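Local coordinates for protein leucine aminopeptidase 2 (Saccharomyces cerevisiae, PDB 2XPZ) that cleaves amino acids from the N-termini of peptides, preferentially di- and tripeptides, as a zinc-dependent M1 aminopeptidase and hydrolyses epoxides weakly in vitro, at residues A[54-59]-A[106-111]; A[86-91]-A[99-104]; A[126-131]-A[617-622]; A[341-346]-A[505-510]. All coordinates share one frame; numbering follows the deposited sequence.

Overall arrangement
Contacts 1 and 2 belong to the same large mixed sheet of the N-terminal domain. Their centres lie about 17 Å apart. Residues 99-104 of contact 2 are separated from residues 106-111 of contact 1 by one residue. Both are remote from the annotated sites. Contact 3 ties a strand of the N-terminal region to the C-terminal helical region. Its Gln-128 side chain is about 3 Å from that of Tyr-273, a substrate-binding residue. Contact 4 joins the peptidase domain to the C-terminal region, with the Asn-509 side chain about 11 Å from that of the zinc ligand His-301. Contacts 3 and 4 are about 34 Å apart between centres.

Contact 1: residues A[54-59]-A[106-111]; sequences LKKLHE and ASCNDN
Lys-56 and Asp-110 meet where strand 45-56 ends beside the loop that leads into strand 111-120, at one end of the large sheet of the M1 N-terminal domain. The two strands are antiparallel. The tight part is the backbone. Lys-55 and Asn-111 form a non-hydrogen-bonded pair. Beside it, Lys-56 N gives a bond of 2.8 Å to Asp-110 O, at 163°. Asn-111 CA comes to 3.2 Å from Leu-54 O in a CA-H...O contact. Leu-54 is buried and packs on Phe-112 and Leu-114.

Lys-56 lies along the loop. With CG anti to the carbonyl carbon (chi1 -71°) and the chain extended beyond it, Lys-56 CE reaches 3.2 Å from Asn-109 O. Its ammonium makes weak bonds to Cys-108 O and to Asn-105 O. With an alanine here, the carbonyls of Cys-108 and Asn-105 would probably lose their weak ammonium partner, and Cys-108 SG its contact with CE.

The outer side is looser. His-58 and Asp-110 are exposed, and the bond from His-58 NE2 to Asp-110 OD1 is weak at 3.4 Å, though nearly straight. An Asx turn shapes the loop: Asn-109 OD1 accepts from Asn-111 N at 2.9 Å. Lys-55 and Asn-111 run side by side, with Lys-55 CD 3.3 Å from Asn-111 OD1.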
loop_
_atom_site.group_PDB
_atom_site.type_symbol
_atom_site.label_atom_id
_atom_site.label_comp_id
_atom_site.label_asym_id
_atom_site.label_seq_id
_atom_site.Cartn_x
_atom_site.Cartn_y
_atom_site.Cartn_z
ATOM N N LEU A 54 -9.081 -22.203 19.437
ATOM C CA LEU A 54 -8.181 -21.545 20.380
ATOM C C LEU A 54 -7.586 -22.505 21.385
ATOM O O LEU A 54 -8.201 -23.505 21.743
ATOM C CB LEU A 54 -8.925 -20.457 21.145
ATOM C CG LEU A 54 -9.674 -19.460 20.270
ATOM C CD1 LEU A 54 -10.275 -18.371 21.130
ATOM C CD2 LEU A 54 -8.739 -18.880 19.225
ATOM N N LYS A 55 -6.391 -22.186 21.856
ATOM C CA LYS A 55 -5.793 -22.937 22.945
ATOM C C LYS A 55 -5.414 -21.986 24.081
ATOM O O LYS A 55 -4.725 -21.001 23.856
ATOM C CB LYS A 55 -4.588 -23.741 22.445
ATOM C CG LYS A 55 -3.845 -24.514 23.533
ATOM C CD LYS A 55 -2.895 -25.565 22.948
ATOM C CE LYS A 55 -2.309 -25.118 21.608
ATOM N NZ LYS A 55 -1.096 -25.898 21.202
ATOM N N LYS A 56 -5.884 -22.269 25.297
ATOM C CA LYS A 56 -5.561 -21.444 26.465
ATOM C C LYS A 56 -4.093 -21.541 26.813
ATOM O O LYS A 56 -3.552 -22.640 26.966
ATOM C CB LYS A 56 -6.369 -21.860 27.694
ATOM C CG LYS A 56 -7.836 -21.532 27.637
ATOM C CD LYS A 56 -8.519 -21.998 28.900
ATOM C CE LYS A 56 -10.016 -21.936 28.743
ATOM N NZ LYS A 56 -10.671 -22.150 30.059
ATOM N N LEU A 57 -3.457 -20.381 26.953
ATOM C CA LEU A 57 -2.048 -20.302 27.327
ATOM C C LEU A 57 -1.902 -19.930 28.807
ATOM O O LEU A 57 -2.591 -19.042 29.314
ATOM C CB LEU A 57 -1.308 -19.291 26.438
ATOM C CG LEU A 57 -1.336 -19.490 24.916
ATOM C CD1 LEU A 57 -0.687 -18.315 24.193
ATOM C CD2 LEU A 57 -0.673 -20.799 24.512
ATOM N N HIS A 58 -1.013 -20.623 29.503
ATOM C CA HIS A 58 -0.776 -20.335 30.905
ATOM C C HIS A 58 0.711 -20.066 31.077
ATOM O O HIS A 58 1.542 -20.939 30.828
ATOM C CB HIS A 58 -1.219 -21.513 31.791
ATOM C CG HIS A 58 -2.630 -21.972 31.552
ATOM N ND1 HIS A 58 -3.731 -21.259 31.979
ATOM C CD2 HIS A 58 -3.117 -23.089 30.960
ATOM C CE1 HIS A 58 -4.833 -21.905 31.645
ATOM N NE2 HIS A 58 -4.487 -23.020 31.025
ATOM N N GLU A 59 1.059 -18.853 31.478
ATOM C CA GLU A 59 2.465 -18.529 31.691
ATOM C C GLU A 59 2.618 -17.563 32.849
ATOM O O GLU A 59 1.770 -16.697 33.046
ATOM C CB GLU A 59 3.075 -17.946 30.430
ATOM N N ALA A 106 -14.874 -19.401 31.060
ATOM C CA ALA A 106 -14.624 -20.182 32.266
ATOM C C ALA A 106 -14.968 -21.649 32.072
ATOM O O ALA A 106 -14.251 -22.528 32.545
ATOM C CB ALA A 106 -15.404 -19.612 33.435
ATOM N N SER A 107 -16.049 -21.902 31.345
ATOM C CA SER A 107 -16.670 -23.222 31.287
ATOM C C SER A 107 -15.861 -24.324 30.587
ATOM O O SER A 107 -15.924 -25.490 30.967
ATOM C CB SER A 107 -18.024 -23.090 30.598
ATOM O OG SER A 107 -17.897 -22.320 29.409
ATOM N N CYS A 108 -15.093 -23.956 29.573
ATOM C CA CYS A 108 -14.464 -24.938 28.685
ATOM C C CYS A 108 -13.102 -25.438 29.168
ATOM O O CYS A 108 -12.612 -25.000 30.209
ATOM C CB CYS A 108 -14.303 -24.321 27.306
ATOM S SG CYS A 108 -13.244 -22.877 27.303
ATOM N N ASN A 109 -12.504 -26.358 28.406
ATOM C CA ASN A 109 -11.138 -26.845 28.655
ATOM C C ASN A 109 -10.068 -25.980 27.984
ATOM O O ASN A 109 -10.363 -24.891 27.507
ATOM C CB ASN A 109 -10.982 -28.321 28.228
ATOM C CG ASN A 109 -10.563 -28.486 26.765
ATOM O OD1 ASN A 109 -9.372 -28.653 26.463
ATOM N ND2 ASN A 109 -11.543 -28.475 25.860
ATOM N N ASP A 110 -8.830 -26.465 27.947
ATOM C CA ASP A 110 -7.742 -25.684 27.369
ATOM C C ASP A 110 -7.975 -25.342 25.899
ATOM O O ASP A 110 -7.945 -24.185 25.530
ATOM C CB ASP A 110 -6.391 -26.377 27.570
ATOM C CG ASP A 110 -5.823 -26.149 28.958
ATOM O OD1 ASP A 110 -6.458 -25.423 29.749
ATOM O OD2 ASP A 110 -4.742 -26.689 29.258
ATOM N N ASN A 111 -8.222 -26.343 25.067
ATOM C CA ASN A 111 -8.494 -26.109 23.657
ATOM C C ASN A 111 -9.986 -26.077 23.383
ATOM O O ASN A 111 -10.663 -27.061 23.613
ATOM C CB ASN A 111 -7.869 -27.218 22.814
ATOM C CG ASN A 111 -6.372 -27.341 23.019
ATOM O OD1 ASN A 111 -5.591 -27.166 22.084
ATOM N ND2 ASN A 111 -5.967 -27.649 24.241
#

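Contact 2: residues A[86-91]-A[99-104]; sequences ADFQIE and SRLVIN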
loop_
_atom_site.group_PDB
_atom_site.type_symbol
_atom_site.label_atom_id
_atom_site.label_comp_id
_atom_site.label_asym_id
_atom_site.label_seq_id
_atom_site.Cartn_x
_atom_site.Cartn_y
_atom_site.Cartn_z
ATOM N N ALA A 86 -22.674 -19.314 25.091
ATOM C CA ALA A 86 -21.713 -18.766 26.037
ATOM C C ALA A 86 -22.069 -17.318 26.315
ATOM O O ALA A 86 -22.572 -16.621 25.443
ATOM C CB ALA A 86 -20.306 -18.876 25.494
ATOM N N ASP A 87 -21.816 -16.866 27.535
ATOM C CA ASP A 87 -22.295 -15.564 27.985
ATOM C C ASP A 87 -21.312 -14.462 27.613
ATOM O O ASP A 87 -20.139 -14.521 27.982
ATOM C CB ASP A 87 -22.522 -15.598 29.497
ATOM C CG ASP A 87 -23.039 -16.958 29.980
ATOM O OD1 ASP A 87 -24.097 -17.416 29.491
ATOM O OD2 ASP A 87 -22.380 -17.571 30.849
ATOM N N PHE A 88 -21.796 -13.461 26.877
ATOM C CA PHE A 88 -20.948 -12.357 26.430
ATOM C C PHE A 88 -21.576 -10.984 26.618
ATOM O O PHE A 88 -22.796 -10.836 26.651
ATOM C CB PHE A 88 -20.570 -12.524 24.956
ATOM C CG PHE A 88 -21.635 -12.080 24.010
ATOM C CD1 PHE A 88 -21.816 -10.736 23.739
ATOM C CD2 PHE A 88 -22.450 -13.002 23.382
ATOM C CE1 PHE A 88 -22.793 -10.317 22.876
ATOM C CE2 PHE A 88 -23.423 -12.591 22.506
ATOM C CZ PHE A 88 -23.596 -11.246 22.256
ATOM N N GLN A 89 -20.719 -9.975 26.704
ATOM C CA GLN A 89 -21.146 -8.589 26.798
ATOM C C GLN A 89 -20.164 -7.703 26.036
ATOM O O GLN A 89 -18.973 -7.992 25.963
ATOM C CB GLN A 89 -21.203 -8.148 28.260
ATOM C CG GLN A 89 -19.964 -8.552 29.070
ATOM C CD GLN A 89 -20.081 -8.194 30.548
ATOM O OE1 GLN A 89 -21.181 -8.176 31.101
ATOM N NE2 GLN A 89 -18.946 -7.908 31.193
ATOM N N ILE A 90 -20.668 -6.611 25.480
ATOM C CA ILE A 90 -19.836 -5.707 24.715
ATOM C C ILE A 90 -19.631 -4.409 25.477
ATOM O O ILE A 90 -20.594 -3.722 25.811
ATOM C CB ILE A 90 -20.493 -5.378 23.372
ATOM C CG1 ILE A 90 -21.000 -6.658 22.703
ATOM C CG2 ILE A 90 -19.530 -4.620 22.489
ATOM C CD1 ILE A 90 -19.989 -7.359 21.840
ATOM N N GLU A 91 -18.372 -4.074 25.741
ATOM C CA GLU A 91 -18.034 -2.868 26.482
ATOM C C GLU A 91 -18.413 -1.641 25.700
ATOM O O GLU A 91 -18.769 -1.732 24.525
ATOM C CB GLU A 91 -16.542 -2.827 26.785
ATOM C CG GLU A 91 -16.170 -3.515 28.074
ATOM C CD GLU A 91 -14.684 -3.720 28.218
ATOM O OE1 GLU A 91 -13.927 -3.160 27.403
ATOM O OE2 GLU A 91 -14.273 -4.445 29.147
ATOM N N SER A 99 -14.922 -1.261 20.611
ATOM C CA SER A 99 -15.556 -2.015 21.692
ATOM C C SER A 99 -14.855 -3.342 21.941
ATOM O O SER A 99 -14.581 -4.090 21.008
ATOM C CB SER A 99 -17.023 -2.279 21.367
ATOM O OG SER A 99 -17.775 -1.083 21.386
ATOM N N ARG A 100 -14.568 -3.636 23.202
ATOM C CA ARG A 100 -13.987 -4.924 23.557
ATOM C C ARG A 100 -15.086 -5.959 23.775
ATOM O O ARG A 100 -15.989 -5.743 24.575
ATOM C CB ARG A 100 -13.128 -4.799 24.812
ATOM C CG ARG A 100 -12.642 -6.135 25.355
ATOM C CD ARG A 100 -11.924 -5.958 26.658
ATOM N NE ARG A 100 -10.547 -5.515 26.488
ATOM C CZ ARG A 100 -10.092 -4.339 26.893
ATOM N NH1 ARG A 100 -10.911 -3.487 27.482
ATOM N NH2 ARG A 100 -8.822 -4.020 26.715
ATOM N N LEU A 101 -15.008 -7.072 23.052
ATOM C CA LEU A 101 -15.992 -8.145 23.160
ATOM C C LEU A 101 -15.550 -9.143 24.218
ATOM O O LEU A 101 -14.629 -9.923 23.989
ATOM C CB LEU A 101 -16.149 -8.838 21.802
ATOM C CG LEU A 101 -16.887 -10.167 21.626
ATOM C CD1 LEU A 101 -18.321 -10.064 22.082
ATOM C CD2 LEU A 101 -16.833 -10.580 20.172
ATOM N N VAL A 102 -16.197 -9.105 25.382
ATOM C CA VAL A 102 -15.833 -9.992 26.487
ATOM C C VAL A 102 -16.721 -11.228 26.511
ATOM O O VAL A 102 -17.943 -11.134 26.559
ATOM C CB VAL A 102 -15.892 -9.280 27.853
ATOM C CG1 VAL A 102 -15.301 -10.168 28.937
ATOM C CG2 VAL A 102 -15.148 -7.978 27.798
ATOM N N ILE A 103 -16.082 -12.388 26.483
ATOM C CA ILE A 103 -16.776 -13.658 26.372
ATOM C C ILE A 103 -16.396 -14.561 27.535
ATOM O O ILE A 103 -15.209 -14.764 27.785
ATOM C CB ILE A 103 -16.394 -14.379 25.054
ATOM C CG1 ILE A 103 -16.582 -13.453 23.845
ATOM C CG2 ILE A 103 -17.205 -15.649 24.897
ATOM C CD1 ILE A 103 -16.218 -14.088 22.502
ATOM N N ASN A 104 -17.398 -15.113 28.228
ATOM C CA ASN A 104 -17.156 -16.054 29.335
ATOM C C ASN A 104 -16.662 -17.438 28.922
ATOM O O ASN A 104 -17.405 -18.263 28.398
ATOM C CB ASN A 104 -18.368 -16.205 30.244
ATOM C CG ASN A 104 -18.065 -17.059 31.456
ATOM O OD1 ASN A 104 -17.178 -16.736 32.246
ATOM N ND2 ASN A 104 -18.787 -18.163 31.604
HETATM O O HOH W 1 -14.267 -1.707 24.879
#
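Arg-100 leaves its backbone with CG opposite the amide nitrogen (chi1 172°) and then bends at chi3 (-80°), which turns NH1 back to Glu-91. The Glu-91 chain is extended beyond CG and runs alongside. Arg-100 NH1 and Glu-91 OE1 form a salt bridge of 3.0 Å. The carboxylate uses its syn lone pair, and its plane stands 77° from the guanidinium plane. Arg-100 NE bonds elsewhere, to Leu-22 O. A water lies 2.9 Å from Glu-91 OE1 and accepts from Arg-100 N. If Glu-91 were an alanine, Arg-100 NH1 would probably lose its carboxylate mate and the water one of its neighbours.

The segments form an antiparallel beta hairpin. Gln-89 and Val-102 are a hydrogen-bonded pair, each N 3.0 Å from the other's O. Asn-104 N to Asp-87 O, at 2.8 Å, and Glu-91 N to Arg-100 O, at 3.1 Å, continue the ladder on either side of it. Phe-88, Ile-90, Leu-101 and Ile-103 share one face of the sheet. There Phe-88 CD1 meets Leu-101 CD1 at 3.9 Å.

The hairpin lies within the large mixed sheet. Strand 99-103 pairs onward with strand 67-71, and strand 84-90 with strand 74-81. The apolar face meets Val-76 and Val-79 of strand 74-81 and Leu-114 and Ile-116 of strand 111-120.

Contact 3: residues A[126-131]-A[617-622]; sequences ALQWLN and TYHPIC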
loop_
_atom_site.group_PDB
_atom_site.type_symbol
_atom_site.label_atom_id
_atom_site.label_comp_id
_atom_site.label_asym_id
_atom_site.label_seq_id
_atom_site.Cartn_x
_atom_site.Cartn_y
_atom_site.Cartn_z
ATOM N N ALA A 126 -14.729 -1.373 7.646
ATOM C CA ALA A 126 -13.919 -2.415 7.015
ATOM C C ALA A 126 -14.291 -2.678 5.572
ATOM O O ALA A 126 -13.498 -3.237 4.819
ATOM C CB ALA A 126 -13.998 -3.706 7.791
ATOM N N LEU A 127 -15.503 -2.295 5.190
ATOM C CA LEU A 127 -16.002 -2.614 3.860
ATOM C C LEU A 127 -16.337 -1.355 3.068
ATOM O O LEU A 127 -16.997 -0.450 3.573
ATOM C CB LEU A 127 -17.221 -3.542 3.951
ATOM C CG LEU A 127 -17.046 -4.926 4.586
ATOM C CD1 LEU A 127 -18.396 -5.543 4.875
ATOM C CD2 LEU A 127 -16.227 -5.855 3.699
ATOM N N GLN A 128 -15.860 -1.301 1.826
ATOM C CA GLN A 128 -16.136 -0.187 0.925
ATOM C C GLN A 128 -17.180 -0.609 -0.089
ATOM O O GLN A 128 -16.978 -1.562 -0.833
ATOM C CB GLN A 128 -14.872 0.238 0.173
ATOM C CG GLN A 128 -13.727 0.652 1.042
ATOM C CD GLN A 128 -14.133 1.728 1.993
ATOM O OE1 GLN A 128 -15.051 2.502 1.717
ATOM N NE2 GLN A 128 -13.463 1.787 3.133
ATOM N N TRP A 129 -18.301 0.099 -0.127
ATOM C CA TRP A 129 -19.362 -0.270 -1.043
ATOM C C TRP A 129 -19.441 0.739 -2.167
ATOM O O TRP A 129 -19.370 1.950 -1.956
ATOM C CB TRP A 129 -20.706 -0.395 -0.323
ATOM C CG TRP A 129 -20.692 -1.442 0.735
ATOM C CD1 TRP A 129 -20.270 -1.297 2.020
ATOM C CD2 TRP A 129 -21.110 -2.806 0.601
ATOM N NE1 TRP A 129 -20.393 -2.484 2.695
ATOM C CE2 TRP A 129 -20.908 -3.426 1.847
ATOM C CE3 TRP A 129 -21.636 -3.560 -0.450
ATOM C CZ2 TRP A 129 -21.215 -4.769 2.069
ATOM C CZ3 TRP A 129 -21.942 -4.895 -0.222
ATOM C CH2 TRP A 129 -21.731 -5.482 1.024
ATOM N N LEU A 130 -19.565 0.218 -3.376
ATOM C CA LEU A 130 -19.762 1.041 -4.555
ATOM C C LEU A 130 -21.068 0.613 -5.188
ATOM O O LEU A 130 -21.324 -0.575 -5.314
ATOM C CB LEU A 130 -18.579 0.854 -5.515
ATOM C CG LEU A 130 -17.245 1.214 -4.843
ATOM C CD1 LEU A 130 -16.097 0.990 -5.781
ATOM C CD2 LEU A 130 -17.284 2.656 -4.362
ATOM N N ASN A 131 -21.913 1.570 -5.550
ATOM C CA ASN A 131 -23.144 1.229 -6.259
ATOM C C ASN A 131 -22.866 0.994 -7.752
ATOM O O ASN A 131 -21.714 0.857 -8.164
ATOM C CB ASN A 131 -24.236 2.280 -6.026
ATOM C CG ASN A 131 -23.834 3.639 -6.513
ATOM O OD1 ASN A 131 -23.216 3.749 -7.557
ATOM N ND2 ASN A 131 -24.145 4.687 -5.740
ATOM N N THR A 617 -20.082 9.292 -9.208
ATOM C CA THR A 617 -19.382 8.141 -9.820
ATOM C C THR A 617 -18.092 7.747 -9.102
ATOM O O THR A 617 -17.571 6.653 -9.317
ATOM C CB THR A 617 -19.029 8.341 -11.323
ATOM O OG1 THR A 617 -18.126 9.444 -11.473
ATOM C CG2 THR A 617 -20.278 8.566 -12.163
ATOM N N TYR A 618 -17.570 8.647 -8.270
ATOM C CA TYR A 618 -16.380 8.359 -7.470
ATOM C C TYR A 618 -16.765 7.621 -6.203
ATOM O O TYR A 618 -17.940 7.534 -5.848
ATOM C CB TYR A 618 -15.637 9.641 -7.089
ATOM C CG TYR A 618 -15.323 10.540 -8.258
ATOM C CD1 TYR A 618 -14.421 10.146 -9.243
ATOM C CD2 TYR A 618 -15.923 11.784 -8.378
ATOM C CE1 TYR A 618 -14.134 10.966 -10.318
ATOM C CE2 TYR A 618 -15.642 12.612 -9.448
ATOM C CZ TYR A 618 -14.751 12.198 -10.413
ATOM O OH TYR A 618 -14.478 13.031 -11.470
ATOM N N HIS A 619 -15.770 7.084 -5.516
ATOM C CA HIS A 619 -16.013 6.469 -4.229
ATOM C C HIS A 619 -16.509 7.558 -3.291
ATOM O O HIS A 619 -15.947 8.650 -3.263
ATOM C CB HIS A 619 -14.725 5.861 -3.702
ATOM C CG HIS A 619 -14.870 5.189 -2.377
ATOM N ND1 HIS A 619 -15.009 5.905 -1.194
ATOM C CD2 HIS A 619 -14.889 3.891 -2.032
ATOM C CE1 HIS A 619 -15.113 5.060 -0.196
ATOM N NE2 HIS A 619 -15.044 3.826 -0.664
ATOM N N PRO A 620 -17.572 7.272 -2.527
ATOM C CA PRO A 620 -18.205 8.277 -1.671
ATOM C C PRO A 620 -17.189 9.142 -0.943
ATOM O O PRO A 620 -17.366 10.355 -0.861
ATOM C CB PRO A 620 -19.005 7.426 -0.690
ATOM C CG PRO A 620 -19.399 6.235 -1.494
ATOM C CD PRO A 620 -18.221 5.954 -2.395
ATOM N N ILE A 621 -16.127 8.528 -0.436
ATOM C CA ILE A 621 -15.065 9.285 0.223
ATOM C C ILE A 621 -14.351 10.232 -0.726
ATOM O O ILE A 621 -14.047 11.366 -0.366
ATOM C CB ILE A 621 -14.031 8.365 0.873
ATOM C CG1 ILE A 621 -14.559 7.901 2.227
ATOM C CG2 ILE A 621 -12.699 9.096 1.039
ATOM C CD1 ILE A 621 -15.239 9.013 3.011
ATOM N N CYS A 622 -14.078 9.750 -1.933
ATOM C CA CYS A 622 -13.447 10.562 -2.956
ATOM C C CYS A 622 -14.289 11.802 -3.220
ATOM O O CYS A 622 -13.754 12.898 -3.369
ATOM C CB CYS A 622 -13.268 9.753 -4.237
ATOM S SG CYS A 622 -12.131 10.485 -5.422
#
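His-619 NE2 donates to Gln-128 OE1 at 2.7 Å. The oxygen lies at the ring edge, in the ring plane. The bond is bent, with an N-H...O angle of 137°. The donor stands above the amide carbonyl plane, and the amide and ring planes are 52° apart. The chain of Gln-128 is bent at chi2 (-54°), and its CB and CG also approach NE2. Leu-130 adds an apolar touch: Leu-130 CD2 is 3.6 Å from His-619 CD2 and 4.0 Å from Pro-620 CD.

The next shell fixes the ring. His-619 is the N-cap of helix 620-629, and His-619 ND1 accepts from Ile-621 N at 3.0 Å. The imidazole thus reaches both the helix start and the strand. Pro-620 CD packs over one ring face, offset toward the rim.

Further out, Gln-128 is held on strand 127-130 by backbone bonding to Phe-143. Its side chain touches Tyr-273, a substrate-binding residue, while His-619 touches Pro-272 of the same substrate-binding run. The contact thus joins the outermost strand of a four-stranded antiparallel sheet to the C-terminal helices, beside the substrate site. The ring accepts at ND1 and donates at NE2, which is consistent with a neutral imidazole protonated at NE2 and with both ring nitrogens satisfied.

Contact 4: residues A[341-346]-A[505-510]; sequences EPTRHF and DFNSNQ
A capping box starts helix 508-519, and helix 341-361 packs against it through Phe-346. Asn-507 is the N-cap. Asn-507 OD1 accepts from Gln-510 N at 3.0 Å, and Gln-510 OE1 accepts from Asn-507 N at 3.1 Å. In Phe-346 a chi1 of -176° swings the ring away from its own amide nitrogen and across to this helix start. Phe-346 CE2 touches Gln-510 CG at 3.5 Å and Asn-509 CB at 3.9 Å. The Asn-509 carbonyl carbon lies at the ring edge, in plane. Ring and Gln-510 amide planes are 63° apart.

Beside the ring, Thr-343 and Asn-507 pass alongside each other, running opposite ways. Thr-343 CG2 is 4.0 Å from Asn-507 ND2. A water accepts from Asn-507 ND2 at 2.9 Å and lies 3.3 Å from Thr-343 OG1.

Helix 469-487 completes the packing. Phe-346 rests on its Leu-470 and Ala-471, Gln-510 touches Val-474, and Gln-510 NE2 bonds to Leu-470 O. The peptidase domain and the C-terminal helices thus meet around this third helix.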
loop_
_atom_site.group_PDB
_atom_site.type_symbol
_atom_site.label_atom_id
_atom_site.label_comp_id
_atom_site.label_asym_id
_atom_site.label_seq_id
_atom_site.Cartn_x
_atom_site.Cartn_y
_atom_site.Cartn_z
ATOM N N GLU A 341 21.112 -1.394 -11.692
ATOM C CA GLU A 341 21.357 -0.683 -10.437
ATOM C C GLU A 341 21.001 0.802 -10.490
ATOM O O GLU A 341 20.443 1.330 -9.534
ATOM C CB GLU A 341 22.808 -0.871 -9.971
ATOM C CG GLU A 341 23.075 -0.442 -8.530
ATOM C CD GLU A 341 22.442 -1.380 -7.513
ATOM O OE1 GLU A 341 21.198 -1.465 -7.462
ATOM O OE2 GLU A 341 23.193 -2.036 -6.762
ATOM N N PRO A 342 21.335 1.486 -11.597
ATOM C CA PRO A 342 20.962 2.896 -11.675
ATOM C C PRO A 342 19.461 3.129 -11.461
ATOM O O PRO A 342 19.077 4.168 -10.918
ATOM C CB PRO A 342 21.399 3.284 -13.091
ATOM C CG PRO A 342 22.543 2.403 -13.359
ATOM C CD PRO A 342 22.213 1.098 -12.714
ATOM N N THR A 343 18.621 2.174 -11.849
ATOM C CA THR A 343 17.186 2.340 -11.661
ATOM C C THR A 343 16.755 2.287 -10.187
ATOM O O THR A 343 15.969 3.120 -9.739
ATOM C CB THR A 343 16.395 1.336 -12.491
ATOM O OG1 THR A 343 16.934 1.302 -13.815
ATOM C CG2 THR A 343 14.932 1.744 -12.560
ATOM N N ARG A 344 17.274 1.319 -9.433
ATOM C CA ARG A 344 16.932 1.191 -8.018
ATOM C C ARG A 344 17.387 2.413 -7.247
ATOM O O ARG A 344 16.704 2.877 -6.336
ATOM C CB ARG A 344 17.576 -0.053 -7.407
ATOM C CG ARG A 344 17.697 0.031 -5.893
ATOM C CD ARG A 344 17.998 -1.308 -5.262
ATOM N NE ARG A 344 19.381 -1.740 -5.445
ATOM C CZ ARG A 344 20.273 -1.830 -4.464
ATOM N NH1 ARG A 344 19.938 -1.509 -3.225
ATOM N NH2 ARG A 344 21.503 -2.245 -4.723
ATOM N N HIS A 345 18.562 2.919 -7.614
ATOM C CA HIS A 345 19.108 4.148 -7.042
ATOM C C HIS A 345 18.221 5.351 -7.333
ATOM O O HIS A 345 18.024 6.217 -6.476
ATOM C CB HIS A 345 20.524 4.392 -7.555
ATOM C CG HIS A 345 21.568 3.613 -6.821
ATOM N ND1 HIS A 345 22.201 4.099 -5.699
ATOM C CD2 HIS A 345 22.079 2.381 -7.040
ATOM C CE1 HIS A 345 23.064 3.200 -5.260
ATOM N NE2 HIS A 345 23.008 2.148 -6.056
ATOM N N PHE A 346 17.682 5.390 -8.546
ATOM C CA PHE A 346 16.714 6.406 -8.928
ATOM C C PHE A 346 15.391 6.248 -8.163
ATOM O O PHE A 346 14.855 7.226 -7.654
ATOM C CB PHE A 346 16.522 6.417 -10.454
ATOM C CG PHE A 346 15.604 7.500 -10.943
ATOM C CD1 PHE A 346 15.887 8.821 -10.689
ATOM C CD2 PHE A 346 14.451 7.190 -11.647
ATOM C CE1 PHE A 346 15.047 9.813 -11.121
ATOM C CE2 PHE A 346 13.607 8.186 -12.079
ATOM C CZ PHE A 346 13.908 9.498 -11.815
ATOM N N ASP A 505 14.664 7.252 -23.832
ATOM C CA ASP A 505 15.168 6.265 -22.891
ATOM C C ASP A 505 14.787 6.572 -21.468
ATOM O O ASP A 505 15.371 6.023 -20.544
ATOM C CB ASP A 505 16.683 6.193 -22.975
ATOM C CG ASP A 505 17.148 5.159 -23.944
ATOM O OD1 ASP A 505 16.438 4.144 -24.082
ATOM O OD2 ASP A 505 18.209 5.365 -24.571
ATOM N N PHE A 506 13.829 7.465 -21.286
ATOM C CA PHE A 506 13.317 7.741 -19.957
ATOM C C PHE A 506 12.291 6.655 -19.638
ATOM O O PHE A 506 11.572 6.212 -20.528
ATOM C CB PHE A 506 12.659 9.129 -19.899
ATOM C CG PHE A 506 13.637 10.292 -19.831
ATOM C CD1 PHE A 506 14.999 10.108 -20.029
ATOM C CD2 PHE A 506 13.179 11.580 -19.578
ATOM C CE1 PHE A 506 15.880 11.188 -19.967
ATOM C CE2 PHE A 506 14.049 12.651 -19.514
ATOM C CZ PHE A 506 15.398 12.452 -19.707
ATOM N N ASN A 507 12.243 6.198 -18.389
ATOM C CA ASN A 507 11.196 5.280 -17.956
ATOM C C ASN A 507 10.039 6.086 -17.363
ATOM O O ASN A 507 10.124 7.303 -17.299
ATOM C CB ASN A 507 11.752 4.245 -16.974
ATOM C CG ASN A 507 12.285 4.867 -15.720
ATOM O OD1 ASN A 507 11.769 5.873 -15.252
ATOM N ND2 ASN A 507 13.321 4.266 -15.154
ATOM N N SER A 508 8.954 5.432 -16.952
ATOM C CA SER A 508 7.773 6.155 -16.467
ATOM C C SER A 508 8.115 7.132 -15.358
ATOM O O SER A 508 7.613 8.250 -15.328
ATOM C CB SER A 508 6.724 5.189 -15.944
ATOM O OG SER A 508 6.697 4.025 -16.733
ATOM N N ASN A 509 8.966 6.691 -14.441
ATOM C CA ASN A 509 9.352 7.499 -13.292
ATOM C C ASN A 509 10.199 8.726 -13.654
ATOM O O ASN A 509 10.218 9.712 -12.914
ATOM C CB ASN A 509 10.076 6.631 -12.255
ATOM C CG ASN A 509 9.146 5.663 -11.546
ATOM O OD1 ASN A 509 7.934 5.711 -11.717
ATOM N ND2 ASN A 509 9.718 4.785 -10.735
ATOM N N GLN A 510 10.895 8.661 -14.790
ATOM C CA GLN A 510 11.722 9.777 -15.266
ATOM C C GLN A 510 10.868 10.880 -15.912
ATOM O O GLN A 510 11.135 12.070 -15.744
ATOM C CB GLN A 510 12.833 9.288 -16.215
ATOM C CG GLN A 510 14.027 8.605 -15.512
ATOM C CD GLN A 510 15.135 8.162 -16.466
ATOM O OE1 GLN A 510 14.981 7.201 -17.219
ATOM N NE2 GLN A 510 16.263 8.854 -16.422
HETATM O O HOH W 2 14.571 1.851 -16.012
#